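Local coordinates for extracellular solute-binding protein family 1 (Arthrobacter chlorophenolicus, PDB 4R2F) that binds the disaccharide laminaribiose and probably serves as the extracellular solute-binding component of an ABC-type sugar importer, at residues A[204-209]-A[402-407]; A[233-238]-A[413-418]; A[398-403]-A[419-424]; A[76-81]-A[198-203]. One frame throughout, in Å; residues are numbered along the deposited sequence.

Contact 1. Residues A[204-209]-A[402-407]; sequences IGNHLM and QFTQTV. With BGC (beta-D-glucopyranose), chain B.
N206 and T404 mark the crossing of helix 204-209 over helix 402-407, with CA atoms 5.6 Å apart and the two axes 83° apart in direction. This is near-perpendicular helix packing inside the two-lobed solute-binding protein fold, and every residue that touches is buried. T404 works with both branches. Its OG1 accepts a hydrogen bond from N206 ND2 at 2.7 Å, bent to 132° at the hydrogen and tilted from the amide plane of N206. The same OG1 also bonds to L400 O one helical turn earlier, which fixes the rotation of the hydroxyl. With OG1 beside the backbone N (chi1 -55°), the other branch, CG2, presses on G205 C at 3.4 Å. A CB on G205 would run into that methyl. M209 fills the next part of the crossing. Its CB lies 3.8 Å from F403 CE2, and its bent chain brings SD to 4.9 Å from the centroid of the F403 ring, an oblique Met-aromatic contact. SD then meets V407 CB tip to tip at 3.8 Å. Helix 232-246 adds V238 and L241 to this apolar patch. On the far side of the helix, H207 faces the sugar. R156 NE bonds to its ND1, and H207 NE2 donates a nearly straight bond of 2.8 Å to O6 of the chain B glucose.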
loop_
_atom_site.group_PDB
_atom_site.type_symbol
_atom_site.label_atom_id
_atom_site.label_comp_id
_atom_site.label_asym_id
_atom_site.label_seq_id
_atom_site.Cartn_x
_atom_site.Cartn_y
_atom_site.Cartn_z
ATOM N N ILE A 204 -0.594 7.449 -3.151
ATOM C CA ILE A 204 0.216 6.813 -4.187
ATOM C C ILE A 204 1.501 7.607 -4.465
ATOM O O ILE A 204 2.571 7.014 -4.679
ATOM C CB ILE A 204 -0.624 6.608 -5.455
ATOM C CG1 ILE A 204 -1.725 5.565 -5.179
ATOM C CG2 ILE A 204 0.227 6.237 -6.661
ATOM C CD1 ILE A 204 -1.234 4.151 -4.871
ATOM N N GLY A 205 1.401 8.933 -4.444
ATOM C CA GLY A 205 2.574 9.796 -4.583
ATOM C C GLY A 205 3.612 9.512 -3.523
ATOM O O GLY A 205 4.809 9.413 -3.834
ATOM N N ASN A 206 3.157 9.400 -2.274
ATOM C CA ASN A 206 4.029 9.017 -1.151
ATOM C C ASN A 206 4.755 7.734 -1.495
ATOM O O ASN A 206 5.955 7.596 -1.264
ATOM C CB ASN A 206 3.213 8.765 0.115
ATOM C CG ASN A 206 2.661 10.023 0.746
ATOM O OD1 ASN A 206 1.943 9.944 1.736
ATOM N ND2 ASN A 206 3.036 11.179 0.233
ATOM N N HIS A 207 4.022 6.786 -2.071
ATOM C CA HIS A 207 4.560 5.465 -2.266
ATOM C C HIS A 207 5.569 5.459 -3.389
ATOM O O HIS A 207 6.548 4.718 -3.343
ATOM C CB HIS A 207 3.446 4.473 -2.548
ATOM C CG HIS A 207 2.465 4.342 -1.426
ATOM N ND1 HIS A 207 1.282 3.646 -1.547
ATOM C CD2 HIS A 207 2.503 4.802 -0.148
ATOM C CE1 HIS A 207 0.627 3.690 -0.398
ATOM N NE2 HIS A 207 1.352 4.381 0.467
ATOM N N LEU A 208 5.310 6.293 -4.389
ATOM C CA LEU A 208 6.214 6.502 -5.479
ATOM C C LEU A 208 7.554 7.022 -4.962
ATOM O O LEU A 208 8.584 6.586 -5.425
ATOM C CB LEU A 208 5.620 7.495 -6.483
ATOM C CG LEU A 208 6.440 7.744 -7.737
ATOM C CD1 LEU A 208 6.785 6.457 -8.491
ATOM C CD2 LEU A 208 5.709 8.727 -8.638
ATOM N N MET A 209 7.536 7.960 -4.019
ATOM C CA MET A 209 8.799 8.572 -3.521
ATOM C C MET A 209 9.692 7.439 -2.998
ATOM O O MET A 209 10.844 7.254 -3.444
ATOM C CB MET A 209 8.535 9.614 -2.419
ATOM C CG MET A 209 7.765 10.888 -2.815
ATOM S SD MET A 209 8.457 11.902 -4.141
ATOM C CE MET A 209 7.525 11.326 -5.545
ATOM N N GLN A 402 4.415 15.951 2.804
ATOM C CA GLN A 402 4.976 17.264 2.393
ATOM C C GLN A 402 6.175 17.097 1.478
ATOM O O GLN A 402 6.317 17.795 0.473
ATOM C CB GLN A 402 5.273 18.115 3.665
ATOM C CG GLN A 402 3.969 18.388 4.428
ATOM C CD GLN A 402 4.085 19.185 5.730
ATOM O OE1 GLN A 402 3.076 19.676 6.269
ATOM N NE2 GLN A 402 5.290 19.304 6.246
ATOM N N PHE A 403 7.011 16.110 1.774
ATOM C CA PHE A 403 8.105 15.752 0.878
ATOM C C PHE A 403 7.587 15.451 -0.522
ATOM O O PHE A 403 8.092 15.972 -1.524
ATOM C CB PHE A 403 8.849 14.563 1.467
ATOM C CG PHE A 403 9.898 13.990 0.589
ATOM C CD1 PHE A 403 11.023 14.720 0.239
ATOM C CD2 PHE A 403 9.787 12.693 0.126
ATOM C CE1 PHE A 403 11.995 14.174 -0.567
ATOM C CE2 PHE A 403 10.767 12.142 -0.659
ATOM C CZ PHE A 403 11.873 12.886 -1.017
ATOM N N THR A 404 6.552 14.631 -0.590
ATOM C CA THR A 404 5.979 14.249 -1.868
ATOM C C THR A 404 5.479 15.475 -2.636
ATOM O O THR A 404 5.693 15.583 -3.837
ATOM C CB THR A 404 4.812 13.233 -1.692
ATOM O OG1 THR A 404 5.256 12.102 -0.934
ATOM C CG2 THR A 404 4.313 12.758 -3.049
ATOM N N GLN A 405 4.775 16.363 -1.955
ATOM C CA GLN A 405 4.162 17.476 -2.642
ATOM C C GLN A 405 5.225 18.435 -3.137
ATOM O O GLN A 405 5.125 19.000 -4.236
ATOM C CB GLN A 405 3.123 18.127 -1.744
ATOM C CG GLN A 405 1.919 17.207 -1.542
ATOM C CD GLN A 405 0.742 17.835 -0.817
ATOM O OE1 GLN A 405 0.905 18.716 0.014
ATOM N NE2 GLN A 405 -0.462 17.375 -1.136
ATOM N N THR A 406 6.277 18.570 -2.348
ATOM C CA THR A 406 7.443 19.357 -2.742
ATOM C C THR A 406 8.115 18.825 -3.998
ATOM O O THR A 406 8.445 19.591 -4.917
ATOM C CB THR A 406 8.443 19.420 -1.560
ATOM O OG1 THR A 406 7.898 20.280 -0.545
ATOM C CG2 THR A 406 9.796 19.920 -1.978
ATOM N N VAL A 407 8.320 17.515 -4.061
ATOM C CA VAL A 407 8.970 16.939 -5.230
ATOM C C VAL A 407 8.070 17.052 -6.467
ATOM O O VAL A 407 8.532 17.400 -7.565
ATOM C CB VAL A 407 9.366 15.475 -4.971
ATOM C CG1 VAL A 407 9.881 14.821 -6.236
ATOM C CG2 VAL A 407 10.414 15.395 -3.869
HETATM C C2 BGC B . -1.278 0.736 2.045
HETATM C C3 BGC B . -1.146 0.790 3.568
HETATM C C4 BGC B . -0.599 2.146 3.993
HETATM C C5 BGC B . -1.469 3.260 3.427
HETATM C C6 BGC B . -0.888 4.649 3.724
HETATM C C1 BGC B . -2.234 1.854 1.669
HETATM O O2 BGC B . -1.775 -0.526 1.617
HETATM O O3 BGC B . -0.285 -0.250 4.031
HETATM O O4 BGC B . -0.639 2.257 5.410
HETATM O O5 BGC B . -1.618 3.106 2.011
HETATM O O6 BGC B . 0.398 4.852 3.097
#

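Contact 2. Residues A[233-238]-A[413-418]; sequences RNVEAV and DAKSAL
V238 and A414 are the closest backbone pair where helix 233-238 meets helix 414-418, their CA atoms 5.5 Å apart. The motif is apolar helix-helix packing at a steep angle, 113° between the axis directions. V238 can be followed outward. Its CB sits 4.0 Å from A414 CB. CG1, anti to the backbone N at chi1 175°, comes closer to that methyl, at 3.6 Å. CG2 turns to the other side and lies 4.0 Å from both CD1 and CD2 of L418. It also touches the F403 ring of helix 398-408. With an alanine for this valine, both branches would be gone, and A414 CB and the L418 tip would probably face a gap, with F403 losing part of its support. V235, one turn earlier, meets L418 as well, with CG2 3.8 Å from L418 CD1. No hydrogen bond spans the two segments. N234 ND2 bonds outside the segments, to G219 O and V229 O, while D413 caps its helix by accepting from S416 N through OD2. The leucine reaches as far as the backbone of the other helix, where L418 CD1 rests 3.6 Å from V235 CA.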
loop_
_atom_site.group_PDB
_atom_site.type_symbol
_atom_site.label_atom_id
_atom_site.label_comp_id
_atom_site.label_asym_id
_atom_site.label_seq_id
_atom_site.Cartn_x
_atom_site.Cartn_y
_atom_site.Cartn_z
ATOM N N ARG A 233 21.990 7.393 -3.019
ATOM C CA ARG A 233 21.050 6.709 -3.905
ATOM C C ARG A 233 19.667 7.347 -3.807
ATOM O O ARG A 233 18.935 7.415 -4.786
ATOM C CB ARG A 233 20.939 5.222 -3.596
ATOM C CG ARG A 233 22.214 4.430 -3.818
ATOM C CD ARG A 233 22.620 4.470 -5.260
ATOM N NE ARG A 233 23.721 3.569 -5.567
ATOM C CZ ARG A 233 23.608 2.293 -5.917
ATOM N NH1 ARG A 233 22.431 1.679 -5.972
ATOM N NH2 ARG A 233 24.707 1.614 -6.199
ATOM N N ASN A 234 19.326 7.801 -2.617
ATOM C CA ASN A 234 18.118 8.554 -2.431
ATOM C C ASN A 234 18.171 9.875 -3.169
ATOM O O ASN A 234 17.184 10.271 -3.766
ATOM C CB ASN A 234 17.835 8.787 -0.959
ATOM C CG ASN A 234 17.503 7.501 -0.211
ATOM O OD1 ASN A 234 17.200 6.464 -0.828
ATOM N ND2 ASN A 234 17.514 7.575 1.117
ATOM N N VAL A 235 19.311 10.548 -3.161
ATOM C CA VAL A 235 19.412 11.849 -3.836
ATOM C C VAL A 235 19.195 11.673 -5.315
ATOM O O VAL A 235 18.443 12.426 -5.943
ATOM C CB VAL A 235 20.775 12.548 -3.592
ATOM C CG1 VAL A 235 20.912 13.805 -4.442
ATOM C CG2 VAL A 235 20.922 12.891 -2.121
ATOM N N GLU A 236 19.867 10.688 -5.885
ATOM C CA GLU A 236 19.670 10.374 -7.295
ATOM C C GLU A 236 18.219 10.072 -7.666
ATOM O O GLU A 236 17.774 10.435 -8.755
ATOM C CB GLU A 236 20.450 9.140 -7.678
ATOM C CG GLU A 236 21.623 9.360 -8.574
ATOM C CD GLU A 236 22.109 8.042 -9.103
ATOM O OE1 GLU A 236 22.155 7.888 -10.336
ATOM O OE2 GLU A 236 22.397 7.150 -8.275
ATOM N N ALA A 237 17.534 9.334 -6.796
ATOM C CA ALA A 237 16.161 8.942 -7.020
ATOM C C ALA A 237 15.280 10.182 -7.079
ATOM O O ALA A 237 14.460 10.320 -7.984
ATOM C CB ALA A 237 15.691 7.983 -5.938
ATOM N N VAL A 238 15.511 11.105 -6.150
ATOM C CA VAL A 238 14.752 12.332 -6.100
ATOM C C VAL A 238 15.086 13.250 -7.269
ATOM O O VAL A 238 14.182 13.884 -7.812
ATOM C CB VAL A 238 14.927 13.063 -4.763
ATOM C CG1 VAL A 238 14.219 14.417 -4.784
ATOM C CG2 VAL A 238 14.341 12.225 -3.641
ATOM N N ASP A 413 15.379 21.785 -4.612
ATOM C CA ASP A 413 16.333 20.809 -5.117
ATOM C C ASP A 413 16.302 19.534 -4.242
ATOM O O ASP A 413 15.758 19.532 -3.129
ATOM C CB ASP A 413 17.745 21.397 -5.167
ATOM C CG ASP A 413 18.288 21.691 -3.789
ATOM O OD1 ASP A 413 17.893 22.720 -3.192
ATOM O OD2 ASP A 413 19.086 20.875 -3.295
ATOM N N ALA A 414 16.880 18.469 -4.770
ATOM C CA ALA A 414 16.736 17.122 -4.178
ATOM C C ALA A 414 17.278 17.070 -2.757
ATOM O O ALA A 414 16.593 16.639 -1.819
ATOM C CB ALA A 414 17.438 16.100 -5.066
ATOM N N LYS A 415 18.508 17.549 -2.603
ATOM C CA LYS A 415 19.148 17.601 -1.279
ATOM C C LYS A 415 18.330 18.381 -0.267
ATOM O O LYS A 415 18.139 17.910 0.859
ATOM C CB LYS A 415 20.581 18.167 -1.381
ATOM C CG LYS A 415 21.629 17.111 -1.714
ATOM C CD LYS A 415 22.743 17.608 -2.627
ATOM C CE LYS A 415 23.902 16.622 -2.637
ATOM N NZ LYS A 415 24.677 16.673 -3.904
ATOM N N SER A 416 17.805 19.548 -0.656
ATOM C CA SER A 416 16.984 20.341 0.272
ATOM C C SER A 416 15.699 19.617 0.678
ATOM O O SER A 416 15.292 19.646 1.844
ATOM C CB SER A 416 16.625 21.725 -0.317
ATOM O OG SER A 416 17.802 22.465 -0.683
ATOM N N ALA A 417 15.018 19.043 -0.298
ATOM C CA ALA A 417 13.768 18.328 -0.023
ATOM C C ALA A 417 14.023 17.167 0.968
ATOM O O ALA A 417 13.319 17.023 1.955
ATOM C CB ALA A 417 13.175 17.824 -1.317
ATOM N N LEU A 418 15.066 16.397 0.690
ATOM C CA LEU A 418 15.464 15.279 1.544
ATOM C C LEU A 418 15.891 15.713 2.944
ATOM O O LEU A 418 15.596 15.027 3.925
ATOM C CB LEU A 418 16.577 14.495 0.859
ATOM C CG LEU A 418 16.132 13.591 -0.296
ATOM C CD1 LEU A 418 17.289 13.119 -1.160
ATOM C CD2 LEU A 418 15.350 12.386 0.240
#

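Contact 3. Residues A[398-403]-A[419-424]; sequences QALNQF and TAFDTG
A399 and G424 bring helices 398-403 and 419-424 together, their CA atoms 5.3 Å apart. The axes run almost antiparallel, at 168°, and approach to 8.9 Å. Their parent helices follow each other in the chain, so this is a helical hairpin. The close approach rests on small residues: the A399 methyl lies 4.0 Å from G424 C, and a CB on G424 would sit tightly against it. F421 carries most of the contact. The F421 side chain leaves its helix with chi1 near 180° (-174°), which carries the ring across to stack on F403. The planes are 7° apart and the centroids 4.5 Å apart, an offset stack in which F421 CD2 lies over the centre of the F403 ring. V407 CG2 sits at the opposite face of F403, so that ring is held between the two. One side of the F421 ring lies along the first turn of the partner helix. CD1 approaches A399 O at 3.6 Å, CE1 lies 3.7 Å from L400 CA, and CZ meets L400 CD1 at 3.9 Å. L400 and F421 lie side by side and point the same way. No hydrogen bond crosses the contact. Helix 204-215 packs M213 on F403 and N206 on L400. V229, in a loop, touches F421, and helix 398-408 lies between helix 414-428 and helix 204-215 here.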
loop_
_atom_site.group_PDB
_atom_site.type_symbol
_atom_site.label_atom_id
_atom_site.label_comp_id
_atom_site.label_asym_id
_atom_site.label_seq_id
_atom_site.Cartn_x
_atom_site.Cartn_y
_atom_site.Cartn_z
ATOM N N GLN A 398 3.039 13.783 8.585
ATOM C CA GLN A 398 3.155 14.952 7.720
ATOM C C GLN A 398 4.403 15.004 6.884
ATOM O O GLN A 398 4.342 15.464 5.755
ATOM C CB GLN A 398 3.032 16.235 8.558
ATOM C CG GLN A 398 1.646 16.443 9.146
ATOM C CD GLN A 398 0.556 16.467 8.081
ATOM O OE1 GLN A 398 -0.482 15.838 8.248
ATOM N NE2 GLN A 398 0.802 17.170 6.970
ATOM N N ALA A 399 5.530 14.508 7.400
ATOM C CA ALA A 399 6.797 14.660 6.686
ATOM C C ALA A 399 6.834 14.020 5.296
ATOM O O ALA A 399 7.382 14.601 4.356
ATOM C CB ALA A 399 7.961 14.139 7.521
ATOM N N LEU A 400 6.317 12.794 5.175
ATOM C CA LEU A 400 6.316 12.113 3.900
ATOM C C LEU A 400 5.341 12.826 2.946
ATOM O O LEU A 400 5.668 13.024 1.785
ATOM C CB LEU A 400 5.924 10.632 4.066
ATOM C CG LEU A 400 5.913 9.762 2.807
ATOM C CD1 LEU A 400 7.168 9.952 1.975
ATOM C CD2 LEU A 400 5.724 8.288 3.174
ATOM N N ASN A 401 4.167 13.215 3.454
ATOM C CA ASN A 401 3.177 13.910 2.618
ATOM C C ASN A 401 3.775 15.136 1.974
ATOM O O ASN A 401 3.696 15.315 0.752
ATOM C CB ASN A 401 1.934 14.298 3.415
ATOM C CG ASN A 401 1.058 13.096 3.761
ATOM O OD1 ASN A 401 0.580 12.963 4.875
ATOM N ND2 ASN A 401 0.833 12.236 2.797
ATOM N N GLN A 402 4.415 15.951 2.804
ATOM C CA GLN A 402 4.976 17.264 2.393
ATOM C C GLN A 402 6.175 17.097 1.478
ATOM O O GLN A 402 6.317 17.795 0.473
ATOM C CB GLN A 402 5.273 18.115 3.665
ATOM C CG GLN A 402 3.969 18.388 4.428
ATOM C CD GLN A 402 4.085 19.185 5.730
ATOM O OE1 GLN A 402 3.076 19.676 6.269
ATOM N NE2 GLN A 402 5.290 19.304 6.246
ATOM N N PHE A 403 7.011 16.110 1.774
ATOM C CA PHE A 403 8.105 15.752 0.878
ATOM C C PHE A 403 7.587 15.451 -0.522
ATOM O O PHE A 403 8.092 15.972 -1.524
ATOM C CB PHE A 403 8.849 14.563 1.467
ATOM C CG PHE A 403 9.898 13.990 0.589
ATOM C CD1 PHE A 403 11.023 14.720 0.239
ATOM C CD2 PHE A 403 9.787 12.693 0.126
ATOM C CE1 PHE A 403 11.995 14.174 -0.567
ATOM C CE2 PHE A 403 10.767 12.142 -0.659
ATOM C CZ PHE A 403 11.873 12.886 -1.017
ATOM N N THR A 419 16.566 16.863 3.045
ATOM C CA THR A 419 16.985 17.394 4.336
ATOM C C THR A 419 15.767 17.783 5.134
ATOM O O THR A 419 15.686 17.480 6.327
ATOM C CB THR A 419 17.953 18.591 4.174
ATOM O OG1 THR A 419 19.083 18.138 3.429
ATOM C CG2 THR A 419 18.422 19.123 5.504
ATOM N N ALA A 420 14.799 18.430 4.486
ATOM C CA ALA A 420 13.541 18.782 5.174
ATOM C C ALA A 420 12.804 17.498 5.619
ATOM O O ALA A 420 12.208 17.451 6.691
ATOM C CB ALA A 420 12.643 19.629 4.273
ATOM N N PHE A 421 12.864 16.472 4.775
ATOM C CA PHE A 421 12.245 15.174 5.074
ATOM C C PHE A 421 12.920 14.548 6.318
ATOM O O PHE A 421 12.251 14.216 7.302
ATOM C CB PHE A 421 12.352 14.284 3.818
ATOM C CG PHE A 421 11.639 12.956 3.917
ATOM C CD1 PHE A 421 10.491 12.806 4.683
ATOM C CD2 PHE A 421 12.132 11.867 3.237
ATOM C CE1 PHE A 421 9.856 11.594 4.771
ATOM C CE2 PHE A 421 11.498 10.644 3.320
ATOM C CZ PHE A 421 10.360 10.515 4.092
ATOM N N ASP A 422 14.245 14.452 6.264
ATOM C CA ASP A 422 15.071 13.952 7.372
ATOM C C ASP A 422 14.728 14.639 8.681
ATOM O O ASP A 422 14.433 14.013 9.692
ATOM C CB ASP A 422 16.536 14.206 7.040
ATOM C CG ASP A 422 17.491 13.472 7.958
ATOM O OD1 ASP A 422 17.348 12.253 8.176
ATOM O OD2 ASP A 422 18.422 14.126 8.442
ATOM N N THR A 423 14.733 15.956 8.635
ATOM C CA THR A 423 14.444 16.755 9.789
ATOM C C THR A 423 13.049 16.517 10.317
ATOM O O THR A 423 12.863 16.440 11.528
ATOM C CB THR A 423 14.680 18.246 9.451
ATOM O OG1 THR A 423 16.072 18.409 9.151
ATOM C CG2 THR A 423 14.279 19.148 10.596
ATOM N N GLY A 424 12.058 16.403 9.438
ATOM C CA GLY A 424 10.671 16.177 9.907
ATOM C C GLY A 424 10.504 14.803 10.591
ATOM O O GLY A 424 9.805 14.651 11.597
#

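Contact 4. Residues A[76-81]-A[198-203]; sequences QWNNFY and SGAGNN. With BGC (beta-D-glucopyranose), chain C; BGC (beta-D-glucopyranose), chain B.
N78 and G201 meet between two loops of the sugar pocket, each forming a type II beta turn, with CA atoms 3.9 Å apart. The one direct hydrogen bond across runs from G201 N to N78 OD1, 3.0 Å, with the donor above the carbonyl plane. The positive phi of G201 (79°) suits a residue without a side chain. A water adds a bridge, donating to W77 O at 2.6 Å and to N203 OD1 at 2.9 Å. The W77 indole lies with one face against the chain C glucose, whose C5 is 3.6 Å from W77 NE1, while W77 CZ3 approaches C5 of the chain B glucose. P46 O takes the indole N-H, which steadies the ring. A serine here would probably cost the chain C glucose its ring face and the chain B glucose its contact at CZ3. From the other loop, N203 N donates to O6 of the chain C glucose at 2.9 Å, and N203 OD1 lies 2.9 Å from its O4. Direct bonding between the loops is sparse, and much of what they share passes through water and sugar. This is consistent with a cleft that closes around its ligand, as in other solute-binding proteins.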
loop_
_atom_site.group_PDB
_atom_site.type_symbol
_atom_site.label_atom_id
_atom_site.label_comp_id
_atom_site.label_asym_id
_atom_site.label_seq_id
_atom_site.Cartn_x
_atom_site.Cartn_y
_atom_site.Cartn_z
ATOM N N GLN A 76 -12.251 7.051 6.100
ATOM C CA GLN A 76 -11.657 7.560 4.856
ATOM C C GLN A 76 -10.124 7.600 4.941
ATOM O O GLN A 76 -9.561 7.692 6.017
ATOM C CB GLN A 76 -12.199 8.954 4.526
ATOM C CG GLN A 76 -13.715 9.011 4.283
ATOM C CD GLN A 76 -14.187 8.082 3.162
ATOM O OE1 GLN A 76 -15.149 7.335 3.324
ATOM N NE2 GLN A 76 -13.511 8.121 2.034
ATOM N N TRP A 77 -9.453 7.512 3.794
ATOM C CA TRP A 77 -8.014 7.564 3.792
ATOM C C TRP A 77 -7.448 8.920 4.230
ATOM O O TRP A 77 -6.399 8.958 4.882
ATOM C CB TRP A 77 -7.465 7.204 2.420
ATOM C CG TRP A 77 -7.424 5.749 2.183
ATOM C CD1 TRP A 77 -8.135 5.046 1.256
ATOM C CD2 TRP A 77 -6.634 4.798 2.891
ATOM N NE1 TRP A 77 -7.832 3.704 1.342
ATOM C CE2 TRP A 77 -6.909 3.529 2.337
ATOM C CE3 TRP A 77 -5.704 4.893 3.932
ATOM C CZ2 TRP A 77 -6.299 2.374 2.804
ATOM C CZ3 TRP A 77 -5.097 3.748 4.392
ATOM C CH2 TRP A 77 -5.402 2.505 3.843
ATOM N N ASN A 78 -8.099 10.028 3.882
ATOM C CA ASN A 78 -7.489 11.334 4.184
ATOM C C ASN A 78 -7.380 11.516 5.693
ATOM O O ASN A 78 -8.373 11.357 6.426
ATOM C CB ASN A 78 -8.260 12.494 3.574
ATOM C CG ASN A 78 -7.431 13.779 3.535
ATOM O OD1 ASN A 78 -6.329 13.822 2.966
ATOM N ND2 ASN A 78 -7.945 14.819 4.144
ATOM N N ASN A 79 -6.165 11.787 6.155
ATOM C CA ASN A 79 -5.937 12.048 7.568
ATOM C C ASN A 79 -6.221 10.824 8.466
ATOM O O ASN A 79 -6.474 10.971 9.672
ATOM C CB ASN A 79 -6.808 13.251 8.026
ATOM C CG ASN A 79 -6.109 14.133 9.058
ATOM O OD1 ASN A 79 -4.887 14.156 9.147
ATOM N ND2 ASN A 79 -6.886 14.858 9.835
ATOM N N PHE A 80 -6.150 9.620 7.899
ATOM C CA PHE A 80 -6.508 8.395 8.643
ATOM C C PHE A 80 -5.657 8.216 9.911
ATOM O O PHE A 80 -6.137 7.724 10.926
ATOM C CB PHE A 80 -6.372 7.151 7.754
ATOM C CG PHE A 80 -4.963 6.664 7.603
ATOM C CD1 PHE A 80 -4.123 7.211 6.644
ATOM C CD2 PHE A 80 -4.462 5.654 8.425
ATOM C CE1 PHE A 80 -2.813 6.781 6.520
ATOM C CE2 PHE A 80 -3.138 5.222 8.297
ATOM C CZ PHE A 80 -2.320 5.780 7.348
ATOM N N TYR A 81 -4.393 8.605 9.849
ATOM C CA TYR A 81 -3.492 8.446 10.995
ATOM C C TYR A 81 -4.047 9.190 12.201
ATOM O O TYR A 81 -4.123 8.660 13.313
ATOM C CB TYR A 81 -2.086 8.953 10.618
ATOM C CG TYR A 81 -0.964 8.802 11.654
ATOM C CD1 TYR A 81 -0.593 7.554 12.135
ATOM C CD2 TYR A 81 -0.235 9.917 12.096
ATOM C CE1 TYR A 81 0.441 7.411 13.049
ATOM C CE2 TYR A 81 0.802 9.784 13.005
ATOM C CZ TYR A 81 1.134 8.525 13.478
ATOM O OH TYR A 81 2.160 8.360 14.381
ATOM N N SER A 198 -1.000 13.058 -5.518
ATOM C CA SER A 198 -0.813 13.316 -4.084
ATOM C C SER A 198 -1.875 14.204 -3.483
ATOM O O SER A 198 -1.668 14.809 -2.420
ATOM C CB SER A 198 0.579 13.900 -3.813
ATOM O OG SER A 198 0.730 15.178 -4.398
ATOM N N GLY A 199 -3.044 14.225 -4.116
ATOM C CA GLY A 199 -4.160 15.003 -3.595
ATOM C C GLY A 199 -4.691 14.413 -2.322
ATOM O O GLY A 199 -4.206 13.373 -1.871
ATOM N N ALA A 200 -5.711 15.058 -1.748
ATOM C CA ALA A 200 -6.296 14.608 -0.482
ATOM C C ALA A 200 -6.775 13.162 -0.607
ATOM O O ALA A 200 -7.433 12.803 -1.576
ATOM C CB ALA A 200 -7.463 15.495 -0.074
ATOM N N GLY A 201 -6.435 12.345 0.372
ATOM C CA GLY A 201 -6.801 10.932 0.352
ATOM C C GLY A 201 -5.936 10.035 -0.525
ATOM O O GLY A 201 -6.102 8.827 -0.526
ATOM N N ASN A 202 -5.030 10.616 -1.291
ATOM C CA ASN A 202 -4.238 9.854 -2.253
ATOM C C ASN A 202 -2.797 9.709 -1.756
ATOM O O ASN A 202 -2.030 10.669 -1.747
ATOM C CB ASN A 202 -4.277 10.562 -3.610
ATOM C CG ASN A 202 -3.780 9.692 -4.722
ATOM O OD1 ASN A 202 -3.302 8.590 -4.484
ATOM N ND2 ASN A 202 -3.892 10.176 -5.944
ATOM N N ASN A 203 -2.440 8.488 -1.366
ATOM C CA ASN A 203 -1.092 8.142 -0.871
ATOM C C ASN A 203 -0.138 7.542 -1.913
ATOM O O ASN A 203 1.028 7.205 -1.619
ATOM C CB ASN A 203 -1.240 7.156 0.303
ATOM C CG ASN A 203 -1.997 7.752 1.457
ATOM O OD1 ASN A 203 -3.002 7.215 1.925
ATOM N ND2 ASN A 203 -1.532 8.875 1.909
HETATM C C2 BGC C . -4.170 1.599 -1.402
HETATM C C3 BGC C . -3.728 2.346 -0.135
HETATM C C4 BGC C . -3.742 3.856 -0.412
HETATM C C5 BGC C . -5.118 4.286 -0.984
HETATM C C6 BGC C . -5.235 5.798 -1.218
HETATM C C1 BGC C . -5.503 2.172 -1.917
HETATM O O1 BGC C . -5.885 1.551 -3.144
HETATM O O2 BGC C . -4.277 0.193 -1.117
HETATM O O3 BGC C . -2.437 1.823 0.274
HETATM O O4 BGC C . -3.485 4.652 0.751
HETATM O O5 BGC C . -5.318 3.579 -2.177
HETATM O O6 BGC C . -4.161 6.244 -2.049
HETATM C C2 BGC B . -1.278 0.736 2.045
HETATM C C3 BGC B . -1.146 0.790 3.568
HETATM C C4 BGC B . -0.599 2.146 3.993
HETATM C C5 BGC B . -1.469 3.260 3.427
HETATM C C6 BGC B . -0.888 4.649 3.724
HETATM C C1 BGC B . -2.234 1.854 1.669
HETATM O O2 BGC B . -1.775 -0.526 1.617
HETATM O O3 BGC B . -0.285 -0.250 4.031
HETATM O O4 BGC B . -0.639 2.257 5.410
HETATM O O5 BGC B . -1.618 3.106 2.011
HETATM O O6 BGC B . 0.398 4.852 3.097
HETATM O O HOH W 1 -4.178 9.303 3.584
#

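Overall arrangement
From the N terminus, contact 4 closes the first long loop, bringing 198-203 back to 76-81 at the sugar. It ends before the others begin. Contact 1 opens just after it, on the helix that follows, and spans almost two hundred residues to 402-407. Contact 2 starts on the next helix and ends at 413-418, so its loop crosses that of contact 1. Contact 3 is a short local closure joining the last two helices, and it also crosses contact 2. Contacts 1, 2 and 3 meet at F403, binding helices 204-215, 232-246, 398-408 and 414-428 into one packed cluster. Contacts 1 and 4 both reach the chain B glucose, while contact 2 lies about 24 Å from contact 4 between centres.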